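Local coordinates for glycosyl hydrolase family 2, TIM barrel domain protein (Faecalibacterium prausnitzii A2-165, PDB 6ED2) that probably hydrolyses beta-glucuronides as a family 2 glycosyl hydrolase, acting as a gut bacterial beta-glucuronidase of the kind that reactivates drugs, at residues G60-L65 against K155-A160; D189-A194 against D584-E589; A513-E518 against H565-H570. One frame throughout, in Å; residues are numbered along the deposited sequence.

Contact 1. Residues G60-L65 against K155-A160; sequences GWALDL and KLSVLA
A62 and S157 form the tight end of this contact. A62 CA lies 5.5 Å from S157 CA, and A62 CB lies 4.4 Å from S157 CB. With OG anti to the carbonyl carbon (chi1 -46°), the serine hydroxyl faces the incoming turn and donates to A62 O over 2.9 Å. The donor is tilted well out of the carbonyl plane. A water molecule donates at 2.7 Å to S157 OG and also to W61 O, so the buried hydroxyl both gives and receives. A second water donates to A62 O, which thus takes two bonds.

The turn follows helix 56-59, which ends in a Schellman motif at G60, and strand 152-161 lies within the antiparallel sheet of the sugar-binding domain, between strands 92-101 and 120-125. The indole of W61 meets the ring of W94, and A62 packs on F124.

Toward solvent the packing gives way to one long side chain. K155, bent at chi2 and chi3, runs alongside the turn until NZ donates to L63 O at 3.1 Å with a C=O...donor angle of 136°. The side chain of exposed D64 crosses that of K155 at about a right angle. OD1 of D64 forms a salt bridge with K155 NZ, although the modelled separation is so short that its exact value is doubtful, and E96 offers the ammonium a weaker, longer ion pair.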
loop_
_atom_site.group_PDB
_atom_site.type_symbol
_atom_site.label_atom_id
_atom_site.label_comp_id
_atom_site.label_asym_id
_atom_site.label_seq_id
_atom_site.Cartn_x
_atom_site.Cartn_y
_atom_site.Cartn_z
ATOM N N GLY A 60 -41.363 -27.932 -2.127
ATOM C CA GLY A 60 -40.702 -29.224 -2.043
ATOM C C GLY A 60 -39.190 -29.209 -2.119
ATOM O O GLY A 60 -38.595 -30.252 -2.425
ATOM N N TRP A 61 -38.542 -28.073 -1.830
ATOM C CA TRP A 61 -37.079 -27.997 -1.903
ATOM C C TRP A 61 -36.389 -28.905 -0.895
ATOM O O TRP A 61 -35.226 -29.274 -1.100
ATOM C CB TRP A 61 -36.587 -26.564 -1.670
ATOM C CG TRP A 61 -36.948 -25.590 -2.734
ATOM C CD1 TRP A 61 -37.953 -25.705 -3.653
ATOM C CD2 TRP A 61 -36.302 -24.334 -2.994
ATOM N NE1 TRP A 61 -37.971 -24.593 -4.470
ATOM C CE2 TRP A 61 -36.969 -23.738 -4.087
ATOM C CE3 TRP A 61 -35.225 -23.656 -2.405
ATOM C CZ2 TRP A 61 -36.599 -22.494 -4.604
ATOM C CZ3 TRP A 61 -34.858 -22.411 -2.919
ATOM C CH2 TRP A 61 -35.542 -21.848 -4.012
ATOM N N ALA A 62 -37.056 -29.251 0.208
ATOM C CA ALA A 62 -36.447 -30.178 1.157
ATOM C C ALA A 62 -36.257 -31.569 0.560
ATOM O O ALA A 62 -35.432 -32.342 1.064
ATOM C CB ALA A 62 -37.289 -30.266 2.428
ATOM N N LEU A 63 -37.003 -31.901 -0.497
ATOM C CA LEU A 63 -36.852 -33.167 -1.204
ATOM C C LEU A 63 -35.820 -33.077 -2.324
ATOM O O LEU A 63 -35.068 -34.031 -2.540
ATOM C CB LEU A 63 -38.197 -33.621 -1.769
ATOM C CG LEU A 63 -39.249 -33.982 -0.722
ATOM C CD1 LEU A 63 -40.647 -33.938 -1.324
ATOM C CD2 LEU A 63 -38.944 -35.345 -0.147
ATOM N N ASP A 64 -35.773 -31.958 -3.047
ATOM C CA ASP A 64 -34.603 -31.624 -3.853
ATOM C C ASP A 64 -34.645 -30.148 -4.210
ATOM O O ASP A 64 -35.712 -29.600 -4.502
ATOM C CB ASP A 64 -34.493 -32.460 -5.142
ATOM C CG ASP A 64 -33.044 -32.897 -5.438
ATOM O OD1 ASP A 64 -32.758 -34.108 -5.310
ATOM O OD2 ASP A 64 -32.187 -32.041 -5.777
ATOM N N LEU A 65 -33.476 -29.523 -4.181
ATOM C CA LEU A 65 -33.326 -28.164 -4.665
ATOM C C LEU A 65 -33.489 -28.164 -6.175
ATOM O O LEU A 65 -32.743 -28.874 -6.865
ATOM C CB LEU A 65 -31.954 -27.607 -4.279
ATOM C CG LEU A 65 -31.746 -27.308 -2.802
ATOM C CD1 LEU A 65 -30.350 -26.749 -2.575
ATOM C CD2 LEU A 65 -32.822 -26.336 -2.338
ATOM N N LYS A 155 -31.010 -37.623 2.484
ATOM C CA LYS A 155 -30.929 -36.220 2.108
ATOM C C LYS A 155 -31.003 -35.331 3.347
ATOM O O LYS A 155 -31.921 -35.457 4.164
ATOM C CB LYS A 155 -32.039 -35.846 1.131
ATOM C CG LYS A 155 -31.992 -34.373 0.767
ATOM C CD LYS A 155 -32.487 -34.128 -0.636
ATOM C CE LYS A 155 -31.467 -34.578 -1.654
ATOM N NZ LYS A 155 -32.021 -34.416 -3.026
ATOM N N LEU A 156 -30.025 -34.441 3.487
ATOM C CA LEU A 156 -29.990 -33.451 4.552
ATOM C C LEU A 156 -30.210 -32.089 3.922
ATOM O O LEU A 156 -29.388 -31.643 3.113
ATOM C CB LEU A 156 -28.657 -33.491 5.291
ATOM C CG LEU A 156 -28.368 -32.385 6.293
ATOM C CD1 LEU A 156 -29.521 -32.254 7.306
ATOM C CD2 LEU A 156 -27.050 -32.712 6.980
ATOM N N SER A 157 -31.316 -31.440 4.279
ATOM C CA SER A 157 -31.622 -30.095 3.805
ATOM C C SER A 157 -31.728 -29.155 4.993
ATOM O O SER A 157 -32.399 -29.469 5.980
ATOM C CB SER A 157 -32.925 -30.061 3.007
ATOM O OG SER A 157 -32.956 -31.134 2.089
ATOM N N VAL A 158 -31.085 -27.998 4.892
ATOM C CA VAL A 158 -31.127 -26.993 5.943
ATOM C C VAL A 158 -31.706 -25.720 5.351
ATOM O O VAL A 158 -31.144 -25.149 4.409
ATOM C CB VAL A 158 -29.744 -26.744 6.566
ATOM C CG1 VAL A 158 -29.834 -25.674 7.659
ATOM C CG2 VAL A 158 -29.181 -28.034 7.139
ATOM N N LEU A 159 -32.840 -25.287 5.895
ATOM C CA LEU A 159 -33.413 -23.986 5.580
ATOM C C LEU A 159 -32.911 -23.015 6.640
ATOM O O LEU A 159 -33.278 -23.120 7.817
ATOM C CB LEU A 159 -34.936 -24.051 5.548
ATOM C CG LEU A 159 -35.654 -22.704 5.556
ATOM C CD1 LEU A 159 -35.157 -21.808 4.427
ATOM C CD2 LEU A 159 -37.171 -22.912 5.466
ATOM N N ALA A 160 -32.042 -22.097 6.233
ATOM C CA ALA A 160 -31.467 -21.123 7.141
ATOM C C ALA A 160 -31.961 -19.729 6.772
ATOM O O ALA A 160 -32.508 -19.498 5.689
ATOM C CB ALA A 160 -29.932 -21.198 7.118
HETATM O O HOH W 1 -32.820 -29.970 -0.344
HETATM O O HOH W 2 -34.565 -33.476 3.334
#

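Contact 2. Residues D189-A194 against D584-E589; sequences DFYNYA and DFQTTE
D189 meets T587 with its backbone O, 3.1 Å from T587 CB, and with OD2 of its carboxylate against the threonine CG2. In the conformer described, one of two modelled for D189, OD1 forms a salt bridge with R593.

At F190 the two loops join in a single beta bridge to T587, with CA atoms 4.2 Å apart. CB of F190 touches the other loop, 4.3 Å from F585 CE1, while a chi1 of 51°, with CG in the crowded position between backbone N and carbonyl carbon, sets the direction of the ring.

Y191 supplies the hydrogen bond of the crossing: its N donates to Q586 O at 3.0 Å, nearly straight at 162° but from above the carbonyl plane. Its ring turns an edge to the second loop, and T587 O sits near the ring plane at 3.4 Å from Y191 CD1. The phenol oxygen bonds to R87 beyond.

N192 centres an inverse gamma turn, closed by a weak bond from Y193 N to Y191 O, that brings the hydroxyl end of Y193 back against the Q586 methylenes. There Y193 OH lies 3.2 Å from Q586 CB and close to CG as well, the ring and amide planes 87° apart, while the hydroxyl is hydrogen-bonded to D79. A phenylalanine in place of Y193 would probably leave D79 without this partner and open a gap beside the glutamine methylenes.

The whole is a buried interface between domains: a loop of the sugar-binding domain laid across the loop that follows strand 574-580 of the TIM barrel, at the C-terminal end of the strands, where family 2 glycosidases carry their active site.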
loop_
_atom_site.group_PDB
_atom_site.type_symbol
_atom_site.label_atom_id
_atom_site.label_comp_id
_atom_site.label_asym_id
_atom_site.label_seq_id
_atom_site.Cartn_x
_atom_site.Cartn_y
_atom_site.Cartn_z
ATOM N N ASP A 189 -21.286 -3.480 14.785
ATOM C CA ASP A 189 -20.319 -2.980 13.805
ATOM C C ASP A 189 -19.953 -4.029 12.752
ATOM O O ASP A 189 -19.694 -3.666 11.603
ATOM C CB ASP A 189 -19.057 -2.467 14.523
ATOM C CG ASP A 189 -18.130 -1.648 13.615
ATOM O OD1 ASP A 189 -16.999 -1.313 14.051
ATOM O OD2 ASP A 189 -18.519 -1.337 12.471
ATOM N N PHE A 190 -19.991 -5.317 13.085
ATOM C CA PHE A 190 -19.380 -6.343 12.249
ATOM C C PHE A 190 -20.327 -6.810 11.144
ATOM O O PHE A 190 -21.550 -6.680 11.247
ATOM C CB PHE A 190 -18.893 -7.529 13.108
ATOM C CG PHE A 190 -19.930 -8.090 14.063
ATOM C CD1 PHE A 190 -20.627 -9.259 13.746
ATOM C CD2 PHE A 190 -20.161 -7.493 15.293
ATOM C CE1 PHE A 190 -21.560 -9.808 14.628
ATOM C CE2 PHE A 190 -21.092 -8.035 16.186
ATOM C CZ PHE A 190 -21.791 -9.203 15.846
ATOM N N TYR A 191 -19.742 -7.321 10.060
ATOM C CA TYR A 191 -20.530 -7.732 8.909
ATOM C C TYR A 191 -21.449 -8.905 9.265
ATOM O O TYR A 191 -21.094 -9.790 10.050
ATOM C CB TYR A 191 -19.615 -8.112 7.740
ATOM C CG TYR A 191 -20.355 -8.211 6.415
ATOM C CD1 TYR A 191 -20.508 -7.096 5.600
ATOM C CD2 TYR A 191 -20.931 -9.417 5.993
ATOM C CE1 TYR A 191 -21.202 -7.169 4.392
ATOM C CE2 TYR A 191 -21.634 -9.499 4.783
ATOM C CZ TYR A 191 -21.765 -8.365 3.998
ATOM O OH TYR A 191 -22.454 -8.424 2.802
ATOM N N ASN A 192 -22.638 -8.920 8.665
ATOM C CA ASN A 192 -23.640 -9.945 8.973
ATOM C C ASN A 192 -23.355 -11.253 8.221
ATOM O O ASN A 192 -24.177 -11.761 7.463
ATOM C CB ASN A 192 -25.039 -9.426 8.653
ATOM C CG ASN A 192 -26.139 -10.325 9.215
ATOM O OD1 ASN A 192 -26.043 -10.801 10.348
ATOM N ND2 ASN A 192 -27.185 -10.563 8.424
ATOM N N TYR A 193 -22.164 -11.806 8.452
ATOM C CA TYR A 193 -21.807 -13.089 7.855
ATOM C C TYR A 193 -22.786 -14.173 8.301
ATOM O O TYR A 193 -23.066 -14.320 9.496
ATOM C CB TYR A 193 -20.384 -13.482 8.257
ATOM C CG TYR A 193 -19.294 -12.758 7.488
ATOM C CD1 TYR A 193 -19.268 -12.775 6.091
ATOM C CD2 TYR A 193 -18.295 -12.053 8.161
ATOM C CE1 TYR A 193 -18.273 -12.103 5.383
ATOM C CE2 TYR A 193 -17.306 -11.378 7.475
ATOM C CZ TYR A 193 -17.295 -11.406 6.086
ATOM O OH TYR A 193 -16.295 -10.740 5.415
ATOM N N ALA A 194 -23.310 -14.936 7.345
ATOM C CA ALA A 194 -24.164 -16.066 7.676
ATOM C C ALA A 194 -23.796 -17.251 6.792
ATOM O O ALA A 194 -22.985 -17.140 5.873
ATOM C CB ALA A 194 -25.641 -15.722 7.525
ATOM N N ASP A 584 -7.559 -6.849 11.733
ATOM C CA ASP A 584 -8.534 -6.197 10.866
ATOM C C ASP A 584 -9.624 -7.191 10.482
ATOM O O ASP A 584 -9.341 -8.361 10.209
ATOM C CB ASP A 584 -7.872 -5.651 9.588
ATOM C CG ASP A 584 -6.714 -4.661 9.865
ATOM O OD1 ASP A 584 -6.706 -3.960 10.909
ATOM O OD2 ASP A 584 -5.809 -4.581 8.994
ATOM N N PHE A 585 -10.874 -6.723 10.469
ATOM C CA PHE A 585 -12.012 -7.604 10.243
ATOM C C PHE A 585 -13.065 -6.840 9.466
ATOM O O PHE A 585 -13.027 -5.607 9.376
ATOM C CB PHE A 585 -12.592 -8.149 11.567
ATOM C CG PHE A 585 -13.141 -7.075 12.498
ATOM C CD1 PHE A 585 -14.474 -6.696 12.436
ATOM C CD2 PHE A 585 -12.324 -6.463 13.440
ATOM C CE1 PHE A 585 -14.978 -5.711 13.284
ATOM C CE2 PHE A 585 -12.823 -5.478 14.302
ATOM C CZ PHE A 585 -14.155 -5.107 14.227
ATOM N N GLN A 586 -14.025 -7.588 8.922
ATOM C CA GLN A 586 -15.021 -7.029 8.020
ATOM C C GLN A 586 -16.211 -6.448 8.783
ATOM O O GLN A 586 -16.731 -7.060 9.726
ATOM C CB GLN A 586 -15.526 -8.088 7.041
ATOM C CG GLN A 586 -16.181 -7.476 5.821
ATOM C CD GLN A 586 -15.193 -6.617 5.064
ATOM O OE1 GLN A 586 -14.073 -7.052 4.795
ATOM N NE2 GLN A 586 -15.576 -5.378 4.759
ATOM N N THR A 587 -16.655 -5.286 8.337
ATOM C CA THR A 587 -17.849 -4.589 8.807
ATOM C C THR A 587 -18.758 -4.352 7.612
ATOM O O THR A 587 -18.390 -4.616 6.468
ATOM C CB THR A 587 -17.490 -3.249 9.459
ATOM O OG1 THR A 587 -17.014 -2.351 8.441
ATOM C CG2 THR A 587 -16.401 -3.434 10.525
ATOM N N THR A 588 -19.945 -3.821 7.873
ATOM C CA THR A 588 -20.767 -3.325 6.781
ATOM C C THR A 588 -20.083 -2.135 6.110
ATOM O O THR A 588 -19.170 -1.520 6.670
ATOM C CB THR A 588 -22.144 -2.909 7.296
ATOM O OG1 THR A 588 -21.966 -1.979 8.367
ATOM C CG2 THR A 588 -22.899 -4.123 7.823
ATOM N N GLU A 589 -20.522 -1.825 4.889
ATOM C CA GLU A 589 -19.959 -0.696 4.155
ATOM C C GLU A 589 -20.324 0.622 4.830
ATOM O O GLU A 589 -21.403 0.767 5.402
ATOM C CB GLU A 589 -20.469 -0.667 2.714
ATOM C CG GLU A 589 -20.010 -1.819 1.840
ATOM C CD GLU A 589 -20.248 -1.569 0.347
ATOM O OE1 GLU A 589 -19.955 -0.454 -0.150
ATOM O OE2 GLU A 589 -20.737 -2.496 -0.333
#

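Contact 3. Residues A513-E518 against H565-H570; sequences AAFHHE and HAVFDH
V567 projects between F515 and H516, centring CG1 on the F515 ring and turning CG2 mainly to the H516 ring. With CG1 anti to the backbone N (chi1 178°), that methyl stands over the centre of the F515 ring, 3.7 Å from V567 CG1 to the ring centroid and almost on the ring normal, a well-centred CH-pi contact. The other methyl, CG2, lies over a face of the imidazole, 4.3 Å from the centroid of the H516 ring and less squarely placed.

The phenylalanines meet differently. F515 CZ and F568 CE1 approach to 3.9 Å, each near the plane of the other's ring, so that the two rings touch edge to edge. F568 starts out away from the opposite helix and reaches it only with the end of its ring. Both rings have further aromatic neighbours, F515 stacking on Y498 and F568 on F533, so aromatic packing continues beyond the pair.

Toward the exposed side, H516 directs its edge at the face of H570 in an offset edge-to-face pair, the centroids of the H516 and H570 rings 5.2 Å apart and the planes at 89°. CE1 of H516 makes the nearest approach, 3.8 Å from H570 CD2. A hydrogen bond between H516 ND1 and the hydroxyl of Y571 fixes the turn of the H516 ring.

V567 also touches E512 and M519, one turn to each side, and is therefore a knob set in the hole formed by E512, F515, H516 and M519. The axes of 513-518 and 565-570 run in the same general direction, come within 10.5 Å and cross at -26°. Their parent helices, 508-525 and 554-570, pack as neighbours on the outside of a TIM barrel.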
loop_
_atom_site.group_PDB
_atom_site.type_symbol
_atom_site.label_atom_id
_atom_site.label_comp_id
_atom_site.label_asym_id
_atom_site.label_seq_id
_atom_site.Cartn_x
_atom_site.Cartn_y
_atom_site.Cartn_z
ATOM N N ALA A 513 -6.986 14.097 29.695
ATOM C CA ALA A 513 -7.594 14.664 30.903
ATOM C C ALA A 513 -9.061 14.258 31.033
ATOM O O ALA A 513 -9.539 13.994 32.141
ATOM C CB ALA A 513 -7.461 16.194 30.911
ATOM N N ALA A 514 -9.795 14.212 29.919
ATOM C CA ALA A 514 -11.166 13.720 29.987
ATOM C C ALA A 514 -11.189 12.270 30.444
ATOM O O ALA A 514 -12.094 11.847 31.169
ATOM C CB ALA A 514 -11.857 13.866 28.626
ATOM N N PHE A 515 -10.198 11.493 30.019
ATOM C CA PHE A 515 -10.135 10.085 30.380
ATOM C C PHE A 515 -9.880 9.934 31.879
ATOM O O PHE A 515 -10.610 9.216 32.570
ATOM C CB PHE A 515 -9.049 9.427 29.525
ATOM C CG PHE A 515 -9.073 7.921 29.487
ATOM C CD1 PHE A 515 -9.979 7.179 30.223
ATOM C CD2 PHE A 515 -8.143 7.240 28.696
ATOM C CE1 PHE A 515 -9.955 5.777 30.184
ATOM C CE2 PHE A 515 -8.119 5.851 28.646
ATOM C CZ PHE A 515 -9.022 5.116 29.403
ATOM N N HIS A 516 -8.868 10.637 32.400
ATOM C CA HIS A 516 -8.621 10.666 33.840
ATOM C C HIS A 516 -9.850 11.127 34.608
ATOM O O HIS A 516 -10.139 10.614 35.694
ATOM C CB HIS A 516 -7.455 11.590 34.154
ATOM C CG HIS A 516 -6.125 10.927 34.055
ATOM N ND1 HIS A 516 -5.749 9.889 34.883
ATOM C CD2 HIS A 516 -5.075 11.154 33.233
ATOM C CE1 HIS A 516 -4.520 9.511 34.576
ATOM N NE2 HIS A 516 -4.087 10.264 33.582
ATOM N N HIS A 517 -10.580 12.097 34.062
ATOM C CA HIS A 517 -11.788 12.566 34.727
ATOM C C HIS A 517 -12.787 11.427 34.907
ATOM O O HIS A 517 -13.283 11.198 36.013
ATOM C CB HIS A 517 -12.411 13.725 33.943
ATOM C CG HIS A 517 -13.676 14.246 34.553
ATOM N ND1 HIS A 517 -13.688 15.048 35.678
ATOM C CD2 HIS A 517 -14.973 14.050 34.219
ATOM C CE1 HIS A 517 -14.937 15.343 35.991
ATOM N NE2 HIS A 517 -15.735 14.749 35.122
ATOM N N GLU A 518 -13.072 10.676 33.838
ATOM C CA GLU A 518 -14.021 9.568 33.969
ATOM C C GLU A 518 -13.480 8.472 34.882
ATOM O O GLU A 518 -14.233 7.882 35.663
ATOM C CB GLU A 518 -14.386 8.978 32.600
ATOM C CG GLU A 518 -15.621 8.056 32.675
ATOM C CD GLU A 518 -15.893 7.238 31.405
ATOM O OE1 GLU A 518 -15.474 7.667 30.308
ATOM O OE2 GLU A 518 -16.551 6.169 31.508
ATOM N N HIS A 565 -2.165 3.727 27.793
ATOM C CA HIS A 565 -1.589 2.837 28.796
ATOM C C HIS A 565 -1.107 3.609 30.015
ATOM O O HIS A 565 -1.136 3.081 31.131
ATOM C CB HIS A 565 -0.443 2.020 28.186
ATOM C CG HIS A 565 -0.898 1.026 27.161
ATOM N ND1 HIS A 565 -0.127 0.657 26.082
ATOM C CD2 HIS A 565 -2.057 0.333 27.048
ATOM C CE1 HIS A 565 -0.787 -0.225 25.354
ATOM N NE2 HIS A 565 -1.964 -0.437 25.917
ATOM N N ALA A 566 -0.659 4.853 29.822
ATOM C CA ALA A 566 -0.289 5.683 30.961
ATOM C C ALA A 566 -1.496 5.945 31.854
ATOM O O ALA A 566 -1.382 5.920 33.082
ATOM C CB ALA A 566 0.338 6.992 30.483
ATOM N N VAL A 567 -2.667 6.169 31.256
ATOM C CA VAL A 567 -3.890 6.242 32.048
ATOM C C VAL A 567 -4.129 4.925 32.780
ATOM O O VAL A 567 -4.293 4.913 34.009
ATOM C CB VAL A 567 -5.087 6.630 31.166
ATOM C CG1 VAL A 567 -6.347 6.656 32.005
ATOM C CG2 VAL A 567 -4.839 7.999 30.511
ATOM N N PHE A 568 -4.133 3.795 32.040
ATOM C CA PHE A 568 -4.338 2.482 32.660
ATOM C C PHE A 568 -3.433 2.326 33.862
ATOM O O PHE A 568 -3.868 1.930 34.951
ATOM C CB PHE A 568 -4.020 1.319 31.695
ATOM C CG PHE A 568 -4.972 1.147 30.527
ATOM C CD1 PHE A 568 -6.022 2.022 30.295
ATOM C CD2 PHE A 568 -4.770 0.096 29.637
ATOM C CE1 PHE A 568 -6.869 1.843 29.220
ATOM C CE2 PHE A 568 -5.608 -0.090 28.546
ATOM C CZ PHE A 568 -6.662 0.783 28.331
ATOM N N ASP A 569 -2.144 2.607 33.661
ATOM C CA ASP A 569 -1.129 2.294 34.652
ATOM C C ASP A 569 -1.246 3.178 35.885
ATOM O O ASP A 569 -0.699 2.835 36.936
ATOM C CB ASP A 569 0.260 2.414 34.014
ATOM C CG ASP A 569 0.527 1.301 32.977
ATOM O OD1 ASP A 569 -0.244 0.307 32.969
ATOM O OD2 ASP A 569 1.507 1.412 32.188
ATOM N N HIS A 570 -1.971 4.287 35.778
ATOM C CA HIS A 570 -2.147 5.197 36.899
ATOM C C HIS A 570 -3.039 4.630 38.006
ATOM O O HIS A 570 -2.894 5.048 39.155
ATOM C CB HIS A 570 -2.733 6.514 36.391
ATOM C CG HIS A 570 -2.780 7.587 37.428
ATOM N ND1 HIS A 570 -1.644 8.152 37.965
ATOM C CD2 HIS A 570 -3.827 8.184 38.047
ATOM C CE1 HIS A 570 -1.990 9.062 38.860
ATOM N NE2 HIS A 570 -3.309 9.100 38.928
#

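How the contacts relate
From the N terminus, the chain first closes a loop at contact 1, where the turn after helix 56-59 meets strand 152-161 within the sugar-binding domain. Only after this does contact 2 open, at residues 189-194. Its partner, 584-589, comes nearly 400 residues later, so the intervening chain includes the four-stranded sheet 238-295 and all the parallel strands of the barrel. Contact 3 falls entirely within that span, joining two barrel helices; none of the loops cross. Contacts 1 and 3 lie on opposite sides of the chain's centre, with centres about 56 Å apart, whereas, of the three, contact 2 ties the sugar-binding domain to the barrel.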